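Long-range contacts in Alpha/beta hydrolase fold-3 domain protein (Sulfolobus islandicus, PDB 5LK6), which probably hydrolyses carboxylic ester bonds as a thermostable esterase or lipase of the alpha/beta hydrolase fold, most likely through a serine nucleophile: residues A[100-105]-A[296-301]; A[40-45]-A[64-69]. All blocks are in the same frame, centred on the assembly; numbering follows the deposited sequence.

Contact 1 of 2, residues A[100-105]-A[296-301]; sequences ACNCVV and VLRRTF. With SO4 (sulfate ion), chain F; SO4 (sulfate ion), chain H.
The C-terminal end of helix 91-101 and the turn into strand 104-108 pack against helix 285-302, with Arg-298 reaching across to Ala-100. Extended from CG to NE, the arginine points NE at Ala-100 O (3.0 Å, N-H...O angle 142°) from above the carbonyl plane; NH2 adds a weak bond to the same oxygen. At a helix C terminus, this positive group probably interacts favourably with the dipole. ND2 of Asn-102, with positive phi where the helix ends, lies over the centre of one guanidinium face, 3.2 Å from CZ, the amide and guanidinium planes 27° apart. As modelled, both groups are donors, and no hydrogen bond joins them. At the guanidinium edge sit two sulfates, probably from the crystallisation liquor: NH2 meets one at O4 (2.7 Å), and NH1 bonds to both.

Deeper in, the disulfide between Cys-101 and Cys-103 closes the turn round Asn-102. Leu-297 CD1 rests on Cys-101 CB (3.9 Å), while Phe-301 CE2 meets Cys-103 CB (3.9 Å). Arg-299 forms salt bridges with Asp-288 and Glu-284 of the second subunit. With Cys-103 and Leu-297 both on Leu-74, helix 91-101 and C-terminal helix 285-302 share one sheet face, as in the alpha/beta hydrolase fold.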
loop_
_atom_site.group_PDB
_atom_site.type_symbol
_atom_site.label_atom_id
_atom_site.label_comp_id
_atom_site.label_asym_id
_atom_site.label_seq_id
_atom_site.Cartn_x
_atom_site.Cartn_y
_atom_site.Cartn_z
ATOM N N ALA A 100 -3.098 -3.608 -14.607
ATOM C CA ALA A 100 -3.603 -3.054 -13.333
ATOM C C ALA A 100 -4.193 -1.640 -13.375
ATOM O O ALA A 100 -5.047 -1.338 -12.548
ATOM C CB ALA A 100 -2.533 -3.100 -12.237
ATOM N N CYS A 101 -3.730 -0.766 -14.268
ATOM C CA CYS A 101 -4.205 0.609 -14.298
ATOM C C CYS A 101 -5.323 0.846 -15.348
ATOM O O CYS A 101 -5.961 1.928 -15.353
ATOM C CB CYS A 101 -3.027 1.593 -14.543
ATOM S SG CYS A 101 -2.349 1.578 -16.239
ATOM N N ASN A 102 -5.535 -0.121 -16.242
ATOM C CA ASN A 102 -6.419 0.046 -17.419
ATOM C C ASN A 102 -6.137 1.402 -18.128
ATOM O O ASN A 102 -7.030 2.179 -18.499
ATOM C CB ASN A 102 -7.907 -0.146 -17.029
ATOM C CG ASN A 102 -8.289 -1.624 -16.784
ATOM O OD1 ASN A 102 -7.719 -2.599 -17.333
ATOM N ND2 ASN A 102 -9.262 -1.788 -15.940
ATOM N N CYS A 103 -4.853 1.665 -18.302
ATOM C CA CYS A 103 -4.402 2.910 -18.860
ATOM C C CYS A 103 -3.308 2.628 -19.886
ATOM O O CYS A 103 -2.807 1.487 -20.009
ATOM C CB CYS A 103 -3.983 3.884 -17.735
ATOM S SG CYS A 103 -2.373 3.559 -16.995
ATOM N N VAL A 104 -2.974 3.663 -20.655
ATOM C CA VAL A 104 -1.934 3.515 -21.644
ATOM C C VAL A 104 -0.626 3.730 -20.920
ATOM O O VAL A 104 -0.454 4.745 -20.235
ATOM C CB VAL A 104 -2.054 4.556 -22.761
ATOM C CG1 VAL A 104 -0.845 4.459 -23.720
ATOM C CG2 VAL A 104 -3.349 4.369 -23.496
ATOM N N VAL A 105 0.283 2.779 -21.057
ATOM C CA VAL A 105 1.649 2.960 -20.546
ATOM C C VAL A 105 2.618 3.233 -21.716
ATOM O O VAL A 105 2.642 2.477 -22.693
ATOM C CB VAL A 105 2.112 1.747 -19.702
ATOM C CG1 VAL A 105 3.564 1.925 -19.253
ATOM C CG2 VAL A 105 1.204 1.613 -18.471
ATOM N N VAL A 296 -4.757 3.100 -7.662
ATOM C CA VAL A 296 -4.647 4.535 -7.487
ATOM C C VAL A 296 -4.809 5.244 -8.840
ATOM O O VAL A 296 -5.543 6.210 -8.932
ATOM C CB VAL A 296 -3.341 4.903 -6.760
ATOM C CG1 VAL A 296 -2.973 6.359 -6.875
ATOM C CG2 VAL A 296 -3.470 4.566 -5.310
ATOM N N LEU A 297 -4.159 4.763 -9.890
ATOM C CA LEU A 297 -4.299 5.399 -11.215
ATOM C C LEU A 297 -5.757 5.286 -11.747
ATOM O O LEU A 297 -6.269 6.240 -12.331
ATOM C CB LEU A 297 -3.288 4.831 -12.245
ATOM C CG LEU A 297 -1.847 5.320 -12.094
ATOM C CD1 LEU A 297 -0.891 4.473 -12.895
ATOM C CD2 LEU A 297 -1.729 6.767 -12.497
ATOM N N ARG A 298 -6.414 4.134 -11.544
ATOM C CA ARG A 298 -7.815 3.999 -11.920
ATOM C C ARG A 298 -8.694 5.069 -11.268
ATOM O O ARG A 298 -9.529 5.642 -11.954
ATOM C CB ARG A 298 -8.361 2.631 -11.608
ATOM C CG ARG A 298 -7.938 1.570 -12.604
ATOM C CD ARG A 298 -8.698 0.287 -12.370
ATOM N NE ARG A 298 -7.971 -0.890 -12.817
ATOM C CZ ARG A 298 -8.479 -2.134 -12.906
ATOM N NH1 ARG A 298 -9.766 -2.403 -12.638
ATOM N NH2 ARG A 298 -7.698 -3.114 -13.346
ATOM N N ARG A 299 -8.486 5.376 -9.992
ATOM C CA ARG A 299 -9.249 6.424 -9.372
ATOM C C ARG A 299 -8.953 7.773 -10.026
ATOM O O ARG A 299 -9.901 8.493 -10.337
ATOM C CB ARG A 299 -9.051 6.540 -7.866
ATOM C CG ARG A 299 -9.656 5.392 -7.056
ATOM C CD ARG A 299 -10.153 5.874 -5.684
ATOM N NE ARG A 299 -9.378 7.011 -5.134
ATOM C CZ ARG A 299 -8.166 6.942 -4.557
ATOM N NH1 ARG A 299 -7.472 5.757 -4.433
ATOM N NH2 ARG A 299 -7.638 8.099 -4.102
ATOM N N THR A 300 -7.691 8.122 -10.262
ATOM C CA THR A 300 -7.449 9.502 -10.587
ATOM C C THR A 300 -7.768 9.692 -12.081
ATOM O O THR A 300 -8.110 10.785 -12.467
ATOM C CB THR A 300 -6.087 10.090 -10.095
ATOM O OG1 THR A 300 -5.198 10.338 -11.189
ATOM C CG2 THR A 300 -5.411 9.211 -9.049
ATOM N N PHE A 301 -7.751 8.643 -12.901
ATOM C CA PHE A 301 -8.149 8.780 -14.303
ATOM C C PHE A 301 -9.657 8.630 -14.565
ATOM O O PHE A 301 -10.212 9.347 -15.378
ATOM C CB PHE A 301 -7.438 7.756 -15.176
ATOM C CG PHE A 301 -5.968 8.047 -15.435
ATOM C CD1 PHE A 301 -5.504 9.353 -15.699
ATOM C CD2 PHE A 301 -5.043 6.972 -15.489
ATOM C CE1 PHE A 301 -4.163 9.579 -15.989
ATOM C CE2 PHE A 301 -3.725 7.201 -15.741
ATOM C CZ PHE A 301 -3.280 8.506 -16.004
HETATM S S SO4 F . -10.178 -5.934 -12.854
HETATM O O1 SO4 F . -9.984 -6.775 -14.059
HETATM O O2 SO4 F . -11.231 -4.883 -13.227
HETATM O O3 SO4 F . -10.492 -6.810 -11.698
HETATM O O4 SO4 F . -8.895 -5.363 -12.411
HETATM S S SO4 H . -12.968 -0.640 -11.460
HETATM O O1 SO4 H . -14.340 -1.208 -11.293
HETATM O O2 SO4 H . -12.452 -1.235 -12.718
HETATM O O3 SO4 H . -12.155 -1.134 -10.357
HETATM O O4 SO4 H . -12.797 0.854 -11.335
#

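Contact 2 of 2, residues A[40-45]-A[64-69]; sequences KVEVGK and LPKANG
Glu-42 and Lys-66 meet obliquely across two loops, and their charged ends form a salt bridge, Lys-66 NZ lying 3.0 Å from Glu-42 OE1. The ammonium approaches that oxygen from above the carboxylate plane, 45° out of it, and also comes near Glu-42 CB. Lys-66 CG is anti to its own carbonyl carbon (chi1 -80°), and beyond it the chain stays extended, passing the Val-43 peptide: CG lies close to Val-43 C, and CE is 3.8 Å from Val-43 O. The aliphatic part of the lysine is thus laid over backbone, and its charge is carried to the acid.

Val-43 presents CB to Leu-64 O (3.5 Å), and its side chain also touches Arg-95 and Thr-98 of helix 91-101. Two backbone bonds centre on Leu-64: Gly-44 N donates to Leu-64 O (2.8 Å), and Leu-64 N donates to Lys-45 O (3.0 Å). They sit just beyond antiparallel strands 46-52 and 57-63 in a slipped register, Leu-64 pairing with two different residues, and the ladder does not continue regularly. Leu-64 sets CD1 against Lys-45 CB (3.9 Å), with CB and CG near Lys-45 O; the lysine chain, bent at chi3 and chi4, then turns away from the contact.

Because both charged residues are exposed, water probably screens the ion pair; the two backbone hydrogen bonds then probably carry most of the cohesion, the apolar part being small.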
loop_
_atom_site.group_PDB
_atom_site.type_symbol
_atom_site.label_atom_id
_atom_site.label_comp_id
_atom_site.label_asym_id
_atom_site.label_seq_id
_atom_site.Cartn_x
_atom_site.Cartn_y
_atom_site.Cartn_z
ATOM N N LYS A 40 4.826 -12.283 -18.974
ATOM C CA LYS A 40 4.245 -11.105 -19.604
ATOM C C LYS A 40 2.724 -11.258 -19.710
ATOM O O LYS A 40 2.267 -11.973 -20.570
ATOM C CB LYS A 40 4.826 -11.000 -21.017
ATOM C CG LYS A 40 6.316 -10.772 -21.014
ATOM C CD LYS A 40 6.880 -10.610 -22.398
ATOM C CE LYS A 40 8.377 -10.446 -22.307
ATOM N NZ LYS A 40 8.847 -9.739 -23.529
ATOM N N VAL A 41 1.933 -10.606 -18.867
ATOM C CA VAL A 41 0.470 -10.699 -19.069
ATOM C C VAL A 41 0.093 -10.176 -20.465
ATOM O O VAL A 41 0.747 -9.271 -20.945
ATOM C CB VAL A 41 -0.355 -10.024 -17.946
ATOM C CG1 VAL A 41 -0.005 -10.685 -16.630
ATOM C CG2 VAL A 41 -0.101 -8.520 -17.862
ATOM N N GLU A 42 -0.903 -10.799 -21.120
ATOM C CA GLU A 42 -1.465 -10.295 -22.390
ATOM C C GLU A 42 -2.153 -8.981 -22.061
ATOM O O GLU A 42 -2.747 -8.866 -21.026
ATOM C CB GLU A 42 -2.473 -11.250 -23.007
ATOM C CG GLU A 42 -2.079 -12.018 -24.283
ATOM C CD GLU A 42 -3.298 -12.812 -24.862
ATOM O OE1 GLU A 42 -4.369 -12.186 -25.144
ATOM O OE2 GLU A 42 -3.209 -14.070 -25.002
ATOM N N VAL A 43 -2.015 -7.987 -22.926
ATOM C CA VAL A 43 -2.674 -6.669 -22.792
ATOM C C VAL A 43 -3.303 -6.379 -24.163
ATOM O O VAL A 43 -3.527 -7.311 -24.915
ATOM C CB VAL A 43 -1.669 -5.551 -22.344
ATOM C CG1 VAL A 43 -1.388 -5.651 -20.839
ATOM C CG2 VAL A 43 -0.379 -5.588 -23.167
ATOM N N GLY A 44 -3.601 -5.133 -24.508
ATOM C CA GLY A 44 -4.005 -4.814 -25.877
ATOM C C GLY A 44 -2.864 -4.795 -26.891
ATOM O O GLY A 44 -1.972 -5.676 -26.927
ATOM N N LYS A 45 -2.915 -3.774 -27.740
ATOM C CA LYS A 45 -1.905 -3.547 -28.763
ATOM C C LYS A 45 -0.648 -2.949 -28.101
ATOM O O LYS A 45 -0.729 -1.965 -27.347
ATOM C CB LYS A 45 -2.483 -2.571 -29.803
ATOM C CG LYS A 45 -1.751 -2.355 -31.143
ATOM C CD LYS A 45 -2.202 -0.996 -31.741
ATOM C CE LYS A 45 -2.325 -0.979 -33.265
ATOM N NZ LYS A 45 -1.038 -0.588 -33.878
ATOM N N LEU A 64 -1.320 -0.651 -24.665
ATOM C CA LEU A 64 -2.740 -0.327 -24.420
ATOM C C LEU A 64 -3.310 -1.458 -23.610
ATOM O O LEU A 64 -2.843 -2.592 -23.707
ATOM C CB LEU A 64 -3.538 -0.172 -25.698
ATOM C CG LEU A 64 -3.113 0.793 -26.813
ATOM C CD1 LEU A 64 -4.077 0.536 -27.964
ATOM C CD2 LEU A 64 -3.101 2.286 -26.456
ATOM N N PRO A 65 -4.302 -1.160 -22.783
ATOM C CA PRO A 65 -5.016 -2.236 -22.107
ATOM C C PRO A 65 -6.114 -2.846 -23.001
ATOM O O PRO A 65 -6.398 -2.352 -24.121
ATOM C CB PRO A 65 -5.627 -1.539 -20.915
ATOM C CG PRO A 65 -5.858 -0.131 -21.404
ATOM C CD PRO A 65 -4.845 0.163 -22.463
ATOM N N LYS A 66 -6.692 -3.937 -22.497
ATOM C CA LYS A 66 -7.802 -4.636 -23.151
ATOM C C LYS A 66 -9.050 -3.796 -23.112
ATOM O O LYS A 66 -9.688 -3.631 -24.124
ATOM C CB LYS A 66 -8.015 -6.015 -22.538
ATOM C CG LYS A 66 -6.999 -6.969 -23.121
ATOM C CD LYS A 66 -7.127 -8.394 -22.657
ATOM C CE LYS A 66 -6.568 -9.306 -23.749
ATOM N NZ LYS A 66 -6.012 -10.582 -23.221
ATOM N N ALA A 67 -9.337 -3.219 -21.956
ATOM C CA ALA A 67 -10.322 -2.137 -21.810
ATOM C C ALA A 67 -10.364 -1.130 -22.985
ATOM O O ALA A 67 -9.346 -0.840 -23.627
ATOM C CB ALA A 67 -10.093 -1.390 -20.478
ATOM N N ASN A 68 -11.568 -0.619 -23.241
ATOM C CA ASN A 68 -11.823 0.354 -24.294
ATOM C C ASN A 68 -11.413 1.665 -23.733
ATOM O O ASN A 68 -11.472 1.864 -22.515
ATOM C CB ASN A 68 -13.334 0.489 -24.629
ATOM C CG ASN A 68 -13.968 -0.811 -25.120
ATOM O OD1 ASN A 68 -13.665 -1.300 -26.224
ATOM N ND2 ASN A 68 -14.863 -1.372 -24.296
ATOM N N GLY A 69 -11.075 2.583 -24.626
ATOM C CA GLY A 69 -10.804 3.959 -24.248
ATOM C C GLY A 69 -12.105 4.679 -23.969
ATOM O O GLY A 69 -13.125 4.025 -23.895
#

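From the N terminus, the chain leaves helix 24-36, runs through 40-45, makes the hairpin of strands 46-52 and 57-63, and returns at 64-69, where contact 2 closes a short loop with 18 residues between its segments. Contact 1 opens later, at 100-105, and closes at 296-301 after 190 intervening residues that include the last four strands of the central sheet. The two therefore lie in series, neither nested nor crossed. They nevertheless meet in space, their centres about 12 Å apart: Pro-65 packs on Asn-102 and Cys-103, and Leu-64 on Val-104. Together they connect the hairpin edge of the sheet, through the turn before strand 104-108, to C-terminal helix 285-302.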